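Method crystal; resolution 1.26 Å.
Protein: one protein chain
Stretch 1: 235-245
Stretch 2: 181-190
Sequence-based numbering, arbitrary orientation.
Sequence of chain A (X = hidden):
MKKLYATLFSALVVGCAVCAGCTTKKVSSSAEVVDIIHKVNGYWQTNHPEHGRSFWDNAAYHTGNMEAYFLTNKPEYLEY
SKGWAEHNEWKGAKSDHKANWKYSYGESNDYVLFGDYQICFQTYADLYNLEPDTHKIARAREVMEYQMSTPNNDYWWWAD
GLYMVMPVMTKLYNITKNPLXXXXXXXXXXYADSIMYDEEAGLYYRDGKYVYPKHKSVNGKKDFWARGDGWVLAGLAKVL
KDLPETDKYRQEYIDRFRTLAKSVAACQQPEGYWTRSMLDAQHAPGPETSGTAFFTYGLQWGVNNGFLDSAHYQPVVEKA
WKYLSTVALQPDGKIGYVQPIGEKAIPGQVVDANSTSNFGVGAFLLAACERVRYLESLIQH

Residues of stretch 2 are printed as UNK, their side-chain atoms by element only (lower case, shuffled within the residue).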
# COMPACT_ATOMS: atom_id res chain seq x y z
N GLY A 235 4.55 0.06 -1.69
CA GLY A 235 4.70 -0.96 -2.70
C GLY A 235 6.13 -1.30 -3.03
O GLY A 235 6.49 -2.47 -3.16
N LEU A 236 6.97 -0.28 -3.14
CA LEU A 236 8.37 -0.49 -3.36
C LEU A 236 9.02 -1.22 -2.18
O LEU A 236 9.87 -2.09 -2.39
CB LEU A 236 9.09 0.81 -3.66
CG LEU A 236 8.84 1.40 -5.03
CD1 LEU A 236 9.34 2.84 -5.12
CD2 LEU A 236 9.43 0.53 -6.13
N ALA A 237 8.63 -0.90 -0.96
CA ALA A 237 9.13 -1.64 0.20
C ALA A 237 8.77 -3.11 0.08
O ALA A 237 9.62 -3.96 0.28
CB ALA A 237 8.59 -1.02 1.48
N LYS A 238 7.54 -3.41 -0.28
CA LYS A 238 7.14 -4.82 -0.42
C LYS A 238 7.88 -5.54 -1.54
O LYS A 238 8.24 -6.71 -1.40
CB LYS A 238 5.64 -4.90 -0.58
CG LYS A 238 4.92 -4.61 0.72
CD LYS A 238 3.45 -4.47 0.51
CE LYS A 238 2.72 -5.75 0.48
NZ LYS A 238 2.72 -6.50 1.77
N VAL A 239 8.17 -4.84 -2.63
CA VAL A 239 8.98 -5.42 -3.71
C VAL A 239 10.36 -5.76 -3.16
O VAL A 239 10.85 -6.90 -3.37
CB VAL A 239 9.10 -4.48 -4.91
CG1 VAL A 239 10.23 -4.88 -5.84
CG2 VAL A 239 7.81 -4.43 -5.68
N LEU A 240 11.01 -4.79 -2.49
CA LEU A 240 12.37 -5.03 -2.02
C LEU A 240 12.42 -6.09 -0.94
O LEU A 240 13.46 -6.75 -0.80
CB LEU A 240 12.98 -3.73 -1.54
CG LEU A 240 13.25 -2.77 -2.68
CD1 LEU A 240 13.71 -1.40 -2.16
CD2 LEU A 240 14.25 -3.31 -3.68
N LYS A 241 11.34 -6.28 -0.19
CA LYS A 241 11.27 -7.36 0.80
C LYS A 241 11.43 -8.74 0.18
O LYS A 241 12.12 -9.60 0.73
CB LYS A 241 9.93 -7.27 1.56
CG LYS A 241 9.76 -8.27 2.67
CD LYS A 241 8.42 -8.01 3.37
CE LYS A 241 8.17 -8.89 4.56
NZ LYS A 241 6.79 -8.64 5.03
N ASP A 242 10.79 -8.95 -0.97
CA ASP A 242 10.71 -10.28 -1.55
C ASP A 242 11.52 -10.52 -2.80
O ASP A 242 11.71 -11.66 -3.17
CB ASP A 242 9.23 -10.62 -1.74
CG ASP A 242 8.54 -10.93 -0.39
OD1 ASP A 242 9.19 -11.44 0.59
OD2 ASP A 242 7.34 -10.64 -0.27
N LEU A 243 12.00 -9.48 -3.46
CA LEU A 243 12.75 -9.63 -4.68
C LEU A 243 14.07 -10.36 -4.41
O LEU A 243 14.76 -10.04 -3.44
CB LEU A 243 13.05 -8.25 -5.27
CG LEU A 243 13.62 -8.19 -6.67
CD1 LEU A 243 12.60 -8.62 -7.71
CD2 LEU A 243 14.13 -6.81 -7.01
N PRO A 244 14.49 -11.30 -5.28
CA PRO A 244 15.80 -11.94 -5.06
C PRO A 244 16.91 -10.91 -5.10
O PRO A 244 16.86 -9.96 -5.90
CB PRO A 244 15.95 -12.91 -6.23
CG PRO A 244 14.62 -13.07 -6.78
CD PRO A 244 13.79 -11.90 -6.41
N GLU A 245 17.91 -11.12 -4.25
CA GLU A 245 19.01 -10.16 -4.11
C GLU A 245 19.79 -10.04 -5.43
O GLU A 245 20.51 -9.07 -5.64
CB GLU A 245 19.92 -10.54 -2.90
CG GLU A 245 20.72 -11.82 -3.10
CD GLU A 245 21.50 -12.30 -1.87
OE1 GLU A 245 22.25 -11.48 -1.31
OE2 GLU A 245 21.39 -13.50 -1.50
N UNK A 181 7.75 -13.06 -14.38
CA UNK A 181 7.17 -12.15 -13.38
C UNK A 181 8.08 -10.97 -13.07
O UNK A 181 7.60 -9.85 -12.89
c UNK A 181 4.46 -15.86 -12.35
c UNK A 181 5.61 -15.12 -12.28
c UNK A 181 3.17 -13.88 -12.16
c UNK A 181 6.83 -12.90 -12.09
c UNK A 181 3.24 -15.23 -12.28
o UNK A 181 2.07 -15.93 -12.32
c UNK A 181 5.57 -13.73 -12.16
c UNK A 181 4.34 -13.13 -12.09
N UNK A 182 9.38 -11.22 -12.98
CA UNK A 182 10.31 -10.16 -12.64
C UNK A 182 10.67 -9.26 -13.81
O UNK A 182 10.93 -8.07 -13.64
c UNK A 182 10.37 -10.81 -9.69
c UNK A 182 11.23 -11.56 -10.68
c UNK A 182 12.54 -12.04 -10.03
c UNK A 182 11.54 -10.73 -11.92
N UNK A 183 10.63 -9.83 -15.01
CA UNK A 183 10.80 -9.02 -16.20
C UNK A 183 9.63 -8.06 -16.41
O UNK A 183 9.81 -6.86 -16.71
o UNK A 183 13.27 -8.37 -18.32
o UNK A 183 11.78 -7.06 -19.45
c UNK A 183 11.03 -9.18 -18.75
c UNK A 183 12.12 -8.13 -18.84
c UNK A 183 10.96 -9.91 -17.42
N UNK A 184 8.43 -8.57 -16.24
CA UNK A 184 7.23 -7.76 -16.39
C UNK A 184 7.02 -6.77 -15.25
O UNK A 184 6.49 -5.69 -15.50
c UNK A 184 6.03 -8.67 -16.65
c UNK A 184 6.10 -9.34 -18.03
n UNK A 184 5.31 -8.06 -21.56
c UNK A 184 5.80 -9.00 -20.51
c UNK A 184 5.69 -8.38 -19.13
N UNK A 185 7.43 -7.12 -14.03
CA UNK A 185 7.45 -6.11 -12.96
C UNK A 185 8.21 -4.89 -13.45
O UNK A 185 7.76 -3.74 -13.32
c UNK A 185 7.30 -5.07 -10.04
c UNK A 185 8.14 -6.72 -11.73
c UNK A 185 9.28 -6.51 -9.56
c UNK A 185 8.51 -5.75 -10.60
N UNK A 186 9.40 -5.12 -14.04
CA UNK A 186 10.20 -4.00 -14.51
C UNK A 186 9.53 -3.24 -15.65
O UNK A 186 9.49 -2.01 -15.65
n UNK A 186 12.70 -3.07 -16.64
c UNK A 186 13.12 -2.47 -14.59
c UNK A 186 13.50 -2.02 -16.70
c UNK A 186 12.46 -3.39 -15.33
c UNK A 186 11.56 -4.48 -14.93
n UNK A 186 13.76 -1.63 -15.46
N UNK A 187 9.00 -3.98 -16.63
CA UNK A 187 8.40 -3.34 -17.79
C UNK A 187 7.20 -2.49 -17.37
O UNK A 187 7.05 -1.33 -17.79
o UNK A 187 7.18 -5.97 -20.93
c UNK A 187 7.06 -4.75 -21.12
o UNK A 187 6.64 -4.23 -22.18
c UNK A 187 7.38 -3.78 -20.03
c UNK A 187 7.99 -4.40 -18.80
N UNK A 188 6.35 -3.03 -16.52
CA UNK A 188 5.15 -2.31 -16.11
C UNK A 188 5.49 -1.11 -15.22
O UNK A 188 4.84 -0.06 -15.33
c UNK A 188 3.11 -5.51 -15.70
c UNK A 188 3.07 -5.39 -18.45
c UNK A 188 2.61 -6.50 -17.80
c UNK A 188 2.64 -6.57 -16.42
o UNK A 188 2.10 -7.58 -18.48
c UNK A 188 4.13 -3.24 -15.45
c UNK A 188 3.61 -4.33 -17.70
c UNK A 188 3.60 -4.37 -16.32
N UNK A 189 6.46 -1.25 -14.33
CA UNK A 189 6.85 -0.13 -13.49
C UNK A 189 7.55 0.93 -14.31
O UNK A 189 7.34 2.12 -14.10
c UNK A 189 7.76 -0.60 -12.38
c UNK A 189 8.35 0.50 -11.49
c UNK A 189 9.26 -0.09 -10.45
c UNK A 189 7.28 1.31 -10.82
N UNK A 190 8.37 0.52 -15.29
CA UNK A 190 9.04 1.50 -16.12
C UNK A 190 8.01 2.37 -16.83
O UNK A 190 8.21 3.61 -16.96
c UNK A 190 9.98 0.81 -17.11

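Position 181 carries one carbon leading into a six-carbon ring tipped by an oxygen, and nothing of it approaches stretch 1. It is Tyr181, whose hydroxyl is hydrogen-bonded elsewhere in the structure.

Position 182 has four side-chain carbons, forked at the second, and its CB points toward stretch 1. One branch tip lies 3.7 Å from Leu243 CD1, the other 3.8 Å from Pro244 CD. A fork at the second carbon, with no heteroatom, makes this Leu182. Its CD1, the tip near Pro244, is also 4.1 Å from Leu243 CD1, so a single leucine packs against the first two residues after the partner helix ends.

Position 183 shows three carbons, the third bearing two oxygens, all out of reach of stretch 1: a carboxylate, with glutamate length, hence Glu183. Position 184 is a row of four carbons ending in nitrogen, also remote, and is Lys184.

Position 185 repeats the pattern of 182: four carbons forked at the second, CB toward stretch 1. One terminal carbon sits 4.2 Å from Val239 CG1 and 4.3 Å from Leu243 CD1. This is Leu185, and the atom is CD2, shared between two partners one helical turn apart.

Position 186 has one carbon and a five-membered ring of three carbons and two nitrogens, an imidazole that stays clear of stretch 1: His186. Position 187 again has three carbons ending in two oxygens, and is Glu187; its OE1 accepts a hydrogen bond from Lys184 NZ at 2.9 Å, a salt bridge between residues three apart on the same helix. Position 188, a carbon and a six-carbon ring with one oxygen, is Tyr188, likewise out of reach.

Position 189 is a third four-carbon fork pointing toward stretch 1, with a terminal carbon 4.4 Å from Leu236 CD2. It is Leu189, the atom CD2. Position 190 has a single side-chain carbon, far from stretch 1, and is Ala190.

The rule is spacing. Leucines at steps of three and four residues line one side of the helix and meet Leu236, Val239 and Leu243, themselves spaced three and four apart. No hydrogen bond crosses, so the contact is wholly apolar and modest, burying 217 Å² in total. It also tightens along its length: the CA atoms of Leu236 and Leu189 are 10.2 Å apart, those of Val239 and Leu185 9.4 Å, those of Leu243 and Leu182 8.3 Å. The closest packing therefore falls where stretch 1 exits its helix, with Leu243 and Pro244 extending the apolar surface beyond the last turn.

Stretch 2 (181-190) YLEKLHEYLA
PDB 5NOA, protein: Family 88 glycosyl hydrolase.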